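Local coordinates for protein 3-dehydroquinate dehydratase (Aquifex aeolicus, PDB 2YSW) that probably converts 3-dehydroquinate to 3-dehydroshikimate by cis-dehydration through a Schiff base, the third step of the chorismate pathway, at residues L2-L7 with A24-L29; L58-P63 with K71-L76; R155-S160 with K167-M172. All coordinates share one frame; numbering follows the deposited sequence.

Interaction 1: L2-L7 with A24-L29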
# COMPACT_ATOMS: atom_id res chain seq x y z
N LEU A 2 6.78 7.00 -11.18
CA LEU A 2 6.50 7.25 -12.59
C LEU A 2 5.37 6.32 -12.99
O LEU A 2 5.40 5.13 -12.65
CB LEU A 2 7.76 6.97 -13.43
CG LEU A 2 8.95 7.88 -13.08
CD1 LEU A 2 10.19 7.46 -13.86
CD2 LEU A 2 8.57 9.32 -13.39
N ILE A 3 4.39 6.85 -13.71
CA ILE A 3 3.25 6.05 -14.14
C ILE A 3 3.38 5.73 -15.62
O ILE A 3 3.53 6.63 -16.46
CB ILE A 3 1.92 6.79 -13.88
CG1 ILE A 3 1.78 7.07 -12.38
CG2 ILE A 3 0.74 5.95 -14.37
CD1 ILE A 3 0.54 7.87 -12.01
N ALA A 4 3.31 4.44 -15.94
CA ALA A 4 3.44 4.00 -17.31
C ALA A 4 2.13 3.41 -17.79
O ALA A 4 1.37 2.83 -17.00
CB ALA A 4 4.55 2.97 -17.42
N VAL A 5 1.85 3.56 -19.07
CA VAL A 5 0.64 3.03 -19.68
C VAL A 5 1.05 2.20 -20.89
O VAL A 5 1.72 2.70 -21.81
CB VAL A 5 -0.31 4.15 -20.15
CG1 VAL A 5 -1.52 3.56 -20.86
CG2 VAL A 5 -0.77 4.98 -18.96
N PRO A 6 0.68 0.91 -20.90
CA PRO A 6 1.00 0.01 -22.01
C PRO A 6 0.03 0.29 -23.15
O PRO A 6 -1.17 0.44 -22.94
CB PRO A 6 0.78 -1.38 -21.41
CG PRO A 6 0.90 -1.17 -19.92
CD PRO A 6 0.20 0.15 -19.73
N LEU A 7 0.55 0.36 -24.37
CA LEU A 7 -0.30 0.62 -25.52
C LEU A 7 0.12 -0.21 -26.71
O LEU A 7 1.31 -0.41 -26.93
CB LEU A 7 -0.22 2.10 -25.93
CG LEU A 7 -0.75 3.18 -24.98
CD1 LEU A 7 -0.51 4.55 -25.60
CD2 LEU A 7 -2.24 2.96 -24.71
N ALA A 24 -0.01 10.60 -17.48
CA ALA A 24 0.95 9.51 -17.60
C ALA A 24 2.35 10.08 -17.84
O ALA A 24 2.51 11.10 -18.51
CB ALA A 24 0.56 8.59 -18.75
N ASP A 25 3.37 9.43 -17.28
CA ASP A 25 4.74 9.88 -17.45
C ASP A 25 5.42 9.05 -18.54
O ASP A 25 6.37 9.50 -19.19
CB ASP A 25 5.54 9.70 -16.16
CG ASP A 25 4.92 10.41 -14.98
OD1 ASP A 25 4.93 11.66 -14.95
OD2 ASP A 25 4.42 9.71 -14.07
N ILE A 26 4.92 7.84 -18.74
CA ILE A 26 5.51 6.92 -19.70
C ILE A 26 4.49 6.14 -20.51
O ILE A 26 3.38 5.87 -20.05
CB ILE A 26 6.39 5.86 -18.96
CG1 ILE A 26 7.52 6.55 -18.19
CG2 ILE A 26 6.95 4.84 -19.95
CD1 ILE A 26 8.26 5.61 -17.23
N VAL A 27 4.89 5.79 -21.73
CA VAL A 27 4.07 4.96 -22.59
C VAL A 27 4.93 3.75 -22.88
O VAL A 27 6.06 3.87 -23.37
CB VAL A 27 3.72 5.63 -23.94
CG1 VAL A 27 3.23 4.57 -24.92
CG2 VAL A 27 2.64 6.69 -23.75
N GLU A 28 4.43 2.57 -22.52
CA GLU A 28 5.16 1.35 -22.79
C GLU A 28 4.62 0.81 -24.11
O GLU A 28 3.41 0.52 -24.23
CB GLU A 28 4.96 0.30 -21.69
CG GLU A 28 5.59 -1.04 -22.06
CD GLU A 28 5.30 -2.14 -21.03
OE1 GLU A 28 4.16 -2.20 -20.53
OE2 GLU A 28 6.21 -2.95 -20.76
N LEU A 29 5.49 0.70 -25.11
CA LEU A 29 5.09 0.19 -26.40
C LEU A 29 5.17 -1.33 -26.36
O LEU A 29 6.26 -1.90 -26.31
CB LEU A 29 6.01 0.69 -27.52
CG LEU A 29 6.07 2.19 -27.85
CD1 LEU A 29 6.80 2.37 -29.17
CD2 LEU A 29 4.67 2.75 -27.96
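The flat carboxylate of Asp25 takes the backbone N-H of Ile3 on the anti lone pair of OD2, at 2.9 Å and nearly straight (168°); OD2 also forms a salt bridge with Arg213 of helix 206-216. Leu2 crosses this group at about a right angle, its CD2 lying 4.1 Å from Asp25 CG. The other carboxylate brings Glu28 OE1 to within 3.5 Å of Pro6 CG, made possible by Glu28 CG standing anti to its own backbone N (chi1 173°) and an extended chain beyond; OE2 is hydrogen-bonded to Thr59. Ile3 O is gripped twice, by the backbone N-H groups of Asp25 and Ile26, each at 2.9 Å. Parallel bonding continues through Val5 N to Ile26 O, Glu28 N to Val5 O (2.8 Å) and Leu7 N to Glu28 O. With an alanine in place of Asp25, the Ile3 N-H would probably lose its acceptor and Arg213 its salt-bridge partner. Side chains alternate: Ala4 CB meets Ile26 CB (3.8 Å) on the face shared with Pro6 and Glu28, whereas Leu7 CD1 meets Val27 CG1 on the other. Glu28, predicted with Leu29 to bind 3-dehydroquinate, has its side chain near that of Lys142. Helix 12-21 covers the Leu7 and Val27 face and joins the pair as the first beta-alpha-beta unit of the barrel, with strand 190-192 on the far edge of strand 2-7 and helix 206-216 over Ile3.

Interaction 2: L58-P63 with K71-L76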
# COMPACT_ATOMS: atom_id res chain seq x y z
N LEU A 58 10.49 0.45 -24.45
CA LEU A 58 10.42 -0.41 -25.62
C LEU A 58 10.29 -1.86 -25.13
O LEU A 58 11.22 -2.39 -24.55
CB LEU A 58 11.68 -0.24 -26.48
CG LEU A 58 11.91 -1.21 -27.65
CD1 LEU A 58 10.74 -1.14 -28.63
CD2 LEU A 58 13.23 -0.85 -28.35
N THR A 59 9.14 -2.48 -25.37
CA THR A 59 8.90 -3.86 -24.94
C THR A 59 8.51 -4.77 -26.11
O THR A 59 7.67 -4.41 -26.92
CB THR A 59 7.77 -3.93 -23.88
OG1 THR A 59 8.15 -3.17 -22.72
CG2 THR A 59 7.52 -5.37 -23.47
N ILE A 60 9.13 -5.94 -26.19
CA ILE A 60 8.84 -6.91 -27.24
C ILE A 60 8.77 -8.27 -26.52
O ILE A 60 9.65 -9.12 -26.66
CB ILE A 60 9.96 -6.95 -28.31
CG1 ILE A 60 10.38 -5.52 -28.68
CG2 ILE A 60 9.45 -7.65 -29.57
CD1 ILE A 60 11.55 -5.44 -29.64
N ARG A 61 7.72 -8.44 -25.72
CA ARG A 61 7.51 -9.64 -24.90
C ARG A 61 7.55 -10.95 -25.67
O ARG A 61 6.77 -11.16 -26.60
CB ARG A 61 6.17 -9.54 -24.16
CG ARG A 61 6.05 -10.47 -22.96
CD ARG A 61 6.78 -9.90 -21.73
NE ARG A 61 6.18 -8.64 -21.26
CZ ARG A 61 4.95 -8.53 -20.76
NH1 ARG A 61 4.17 -9.60 -20.64
NH2 ARG A 61 4.50 -7.34 -20.37
N SER A 62 8.46 -11.82 -25.27
CA SER A 62 8.60 -13.13 -25.89
C SER A 62 7.37 -13.98 -25.58
O SER A 62 6.64 -13.72 -24.61
CB SER A 62 9.85 -13.84 -25.36
OG SER A 62 9.78 -14.01 -23.95
N PRO A 63 7.10 -15.01 -26.41
CA PRO A 63 5.94 -15.88 -26.17
C PRO A 63 5.98 -16.49 -24.77
O PRO A 63 4.97 -16.53 -24.07
CB PRO A 63 6.07 -16.93 -27.28
CG PRO A 63 6.72 -16.16 -28.39
CD PRO A 63 7.79 -15.37 -27.66
N LYS A 71 9.41 -11.80 -35.29
CA LYS A 71 10.55 -12.24 -36.08
C LYS A 71 11.79 -11.36 -35.99
O LYS A 71 12.90 -11.87 -35.87
CB LYS A 71 10.14 -12.37 -37.54
CG LYS A 71 10.29 -13.76 -38.10
CD LYS A 71 9.30 -14.73 -37.48
CE LYS A 71 8.58 -15.50 -38.57
NZ LYS A 71 7.73 -16.60 -38.02
N ASN A 72 11.61 -10.05 -36.06
CA ASN A 72 12.74 -9.14 -36.03
C ASN A 72 12.98 -8.47 -34.66
O ASN A 72 13.52 -7.37 -34.60
CB ASN A 72 12.55 -8.06 -37.11
CG ASN A 72 11.31 -7.21 -36.87
OD1 ASN A 72 10.29 -7.69 -36.36
ND2 ASN A 72 11.38 -5.94 -37.26
N ARG A 73 12.62 -9.15 -33.57
CA ARG A 73 12.80 -8.54 -32.25
C ARG A 73 14.24 -8.18 -31.93
O ARG A 73 14.49 -7.16 -31.29
CB ARG A 73 12.21 -9.42 -31.14
CG ARG A 73 13.04 -10.61 -30.71
CD ARG A 73 12.20 -11.57 -29.86
NE ARG A 73 11.74 -10.99 -28.59
CZ ARG A 73 12.36 -11.16 -27.42
NH1 ARG A 73 13.48 -11.87 -27.36
NH2 ARG A 73 11.85 -10.65 -26.31
N GLU A 74 15.19 -8.99 -32.39
CA GLU A 74 16.60 -8.69 -32.11
C GLU A 74 17.01 -7.40 -32.80
O GLU A 74 17.72 -6.57 -32.22
CB GLU A 74 17.50 -9.83 -32.57
CG GLU A 74 18.97 -9.56 -32.27
CD GLU A 74 19.90 -10.65 -32.77
OE1 GLU A 74 19.40 -11.64 -33.36
OE2 GLU A 74 21.13 -10.52 -32.57
N GLU A 75 16.57 -7.23 -34.05
CA GLU A 75 16.88 -6.03 -34.82
C GLU A 75 16.26 -4.82 -34.12
O GLU A 75 16.91 -3.81 -33.91
CB GLU A 75 16.32 -6.16 -36.25
CG GLU A 75 15.59 -4.90 -36.76
CD GLU A 75 15.25 -4.96 -38.26
OE1 GLU A 75 16.15 -4.65 -39.07
OE2 GLU A 75 14.10 -5.31 -38.62
N LEU A 76 14.99 -4.94 -33.76
CA LEU A 76 14.30 -3.85 -33.08
C LEU A 76 15.02 -3.46 -31.78
O LEU A 76 15.29 -2.28 -31.56
CB LEU A 76 12.85 -4.25 -32.81
CG LEU A 76 11.97 -4.48 -34.04
CD1 LEU A 76 10.61 -5.09 -33.63
CD2 LEU A 76 11.76 -3.17 -34.77
O HOH W 1 8.59 -11.37 -29.03
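Arg73 reaches Ile60 by two turns of its chain: CG sits between the backbone N and the carbonyl carbon (chi1 79°), and a bend at chi3 (-64°) brings the guanidinium edge to the loop after strand 55-59. There NH2 of Arg73 donates to Ile60 O at 2.7 Å, almost straight (169°), with the oxygen in the guanidinium plane. A weak second bond from Arg73 NE to Ile60 O, 3.4 Å long, adds to the grip on this one carbonyl. Ser62 CB lies over one face, 3.9 Å from Arg73 NH2. Water 1 weakly links the segments, donating to Arg61 O and accepting from Arg73 NE at 3.2 Å. Below the polar end the contact is apolar: Ile60 CG2 packs on Arg73 CB (3.6 Å), while Ile60 CD1 meets Leu76 CB at the same separation, the two side chains crossing at about a right angle. Glu90 of strand 86-90 gives the guanidinium a charged partner, its OE1 in a salt bridge with Arg73 NH2 and its OE2 accepting from Ser62 N, consistent with its fixing both sides. Arg61, a residue that binds 3-dehydroquinate, points away from helix 73-80, and its NH1 is held by Glu65 O. The contact thus joins the loop that follows strand 55-59 to the first turn of helix 73-80, within the beta-alpha-beta unit completed by strand 86-90, and Leu96 of helix 94-107 packs on Arg73.

Interaction 3: R155-S160 with K167-M172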
# COMPACT_ATOMS: atom_id res chain seq x y z
N ARG A 155 4.86 -10.67 0.87
CA ARG A 155 6.11 -11.39 0.72
C ARG A 155 7.00 -10.79 -0.39
O ARG A 155 8.19 -10.53 -0.17
CB ARG A 155 5.82 -12.88 0.46
CG ARG A 155 7.07 -13.78 0.46
CD ARG A 155 6.72 -15.25 0.70
NE ARG A 155 5.90 -15.83 -0.35
CZ ARG A 155 6.35 -16.20 -1.55
NH1 ARG A 155 7.63 -16.05 -1.86
NH2 ARG A 155 5.52 -16.72 -2.45
N LEU A 156 6.42 -10.57 -1.57
CA LEU A 156 7.19 -10.00 -2.68
C LEU A 156 7.79 -8.65 -2.28
O LEU A 156 9.00 -8.44 -2.43
CB LEU A 156 6.30 -9.80 -3.92
CG LEU A 156 6.99 -9.06 -5.08
CD1 LEU A 156 8.11 -9.94 -5.67
CD2 LEU A 156 5.95 -8.70 -6.14
N LEU A 157 6.96 -7.76 -1.77
CA LEU A 157 7.45 -6.44 -1.38
C LEU A 157 8.56 -6.48 -0.34
O LEU A 157 9.58 -5.80 -0.50
CB LEU A 157 6.29 -5.57 -0.88
CG LEU A 157 5.20 -5.28 -1.91
CD1 LEU A 157 4.01 -4.62 -1.23
CD2 LEU A 157 5.75 -4.40 -3.03
N CYS A 158 8.39 -7.28 0.71
CA CYS A 158 9.40 -7.37 1.76
C CYS A 158 10.68 -8.11 1.40
O CYS A 158 11.78 -7.65 1.73
CB CYS A 158 8.77 -7.97 3.02
SG CYS A 158 7.53 -6.82 3.70
N ILE A 159 10.56 -9.24 0.73
CA ILE A 159 11.75 -9.99 0.35
C ILE A 159 12.62 -9.19 -0.63
O ILE A 159 13.84 -9.30 -0.61
CB ILE A 159 11.38 -11.34 -0.31
CG1 ILE A 159 10.70 -12.25 0.73
CG2 ILE A 159 12.61 -12.00 -0.87
CD1 ILE A 159 11.50 -12.46 1.99
N SER A 160 11.98 -8.38 -1.47
CA SER A 160 12.70 -7.59 -2.45
C SER A 160 13.63 -6.57 -1.79
O SER A 160 14.62 -6.14 -2.39
CB SER A 160 11.72 -6.85 -3.37
OG SER A 160 11.14 -5.75 -2.70
N LYS A 167 14.10 -0.72 -8.44
CA LYS A 167 13.48 -1.89 -9.05
C LYS A 167 12.04 -1.60 -9.42
O LYS A 167 11.51 -0.52 -9.13
CB LYS A 167 13.54 -3.10 -8.09
CG LYS A 167 12.99 -2.82 -6.69
CD LYS A 167 13.03 -4.07 -5.80
CE LYS A 167 14.45 -4.52 -5.51
NZ LYS A 167 15.15 -3.56 -4.62
N ILE A 168 11.40 -2.59 -10.04
CA ILE A 168 10.01 -2.50 -10.44
C ILE A 168 9.33 -3.78 -9.94
O ILE A 168 9.70 -4.89 -10.35
CB ILE A 168 9.88 -2.40 -11.98
CG1 ILE A 168 10.60 -1.15 -12.47
CG2 ILE A 168 8.42 -2.35 -12.37
CD1 ILE A 168 10.75 -1.05 -13.99
N LEU A 169 8.36 -3.62 -9.05
CA LEU A 169 7.64 -4.75 -8.44
C LEU A 169 6.15 -4.71 -8.73
O LEU A 169 5.48 -3.72 -8.46
CB LEU A 169 7.84 -4.74 -6.92
CG LEU A 169 9.29 -4.83 -6.42
CD1 LEU A 169 9.36 -4.48 -4.94
CD2 LEU A 169 9.83 -6.22 -6.67
N ILE A 170 5.64 -5.81 -9.27
CA ILE A 170 4.22 -5.92 -9.58
C ILE A 170 3.64 -7.27 -9.15
O ILE A 170 4.11 -8.33 -9.59
CB ILE A 170 3.92 -5.79 -11.10
CG1 ILE A 170 4.48 -4.48 -11.67
CG2 ILE A 170 2.41 -5.87 -11.33
CD1 ILE A 170 3.88 -3.22 -11.08
N SER A 171 2.63 -7.23 -8.29
CA SER A 171 1.94 -8.45 -7.90
C SER A 171 0.69 -8.37 -8.79
O SER A 171 -0.15 -7.49 -8.60
CB SER A 171 1.52 -8.43 -6.42
OG SER A 171 2.64 -8.48 -5.56
N MET A 172 0.59 -9.28 -9.76
CA MET A 172 -0.55 -9.27 -10.67
C MET A 172 -1.80 -9.91 -10.05
O MET A 172 -1.72 -10.63 -9.05
CB MET A 172 -0.18 -9.99 -11.99
CG MET A 172 0.99 -9.36 -12.78
SD MET A 172 1.31 -10.12 -14.42
CE MET A 172 1.96 -11.69 -13.92
O HOH W 2 12.99 -3.24 -2.46
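Leu157 and Leu169 stand where helix 150-160 and strand 168-172 come close, their CA atoms 7.3 Å apart. The local axes approach to 9.1 Å and run at 159° between their N-to-C directions, nearly antiparallel, as expected when a helix turns back into the strand that follows it. Alternate residues, Lys167 just before the strand and Leu169 and Ser171 within it, direct CB toward the helix, and Leu169 contributes the most buried area. Its CD1 fits against Leu157 CD2 and lies close to Ser160 OG, at 3.1 Å, while its CD2 faces Leu156 CD1. Leu156, with CG anti to the backbone N (chi1 173°), extends toward the strand far enough for CD2 to touch Ser171 OG at 3.4 Å. The hydroxyl of Ser160, placed between its backbone N and carbonyl carbon (chi1 76°), donates from OG to Leu157 O at 2.7 Å, from above that carbonyl plane, and so turns back onto its own helix. Water 2 donates to Ser160 OG at 3.1 Å and accepts from Lys167 NZ at an equal distance. Lys167, bent at its last two torsions, also makes a weak bond from NZ to Ser160 O, 3.5 Å long, although stronger partners for this buried ammonium are the carbonyls of Gly165 and Val163, in the connecting loop. On the outer side of the helix Cys158 forms a disulfide with Cys158 of the second subunit, so the same helix serves the dimer interface. Ile170 points the other way, approaching Arg180, which binds 3-dehydroquinate, and Lys142, the Schiff-base residue. Apolar side chains packed between an outer helix and an inner strand, with alternate strand residues turned to the barrel interior, are characteristic of the beta-alpha-beta units of a TIM barrel.

How the interactions relate
From the N terminus the three contacts follow in series; none nests within or crosses another. Interaction 1 closes the excursion through helix 12-21 and pairs two neighbouring strands. Interaction 2 closes the short loop between strand 55-59 and helix 73-80, and interaction 3 the return from helix 150-160 to strand 168-172. The first two touch, since strands 26-30 and 55-59 are neighbours: Leu29 O probably accepts from Thr59 N. Interaction 3 touches neither, and lies on the opposite side of the chain's centre from interaction 2, their centres about 25 Å apart. All three reach the same parallel sheet, tying three separate parts of one barrel.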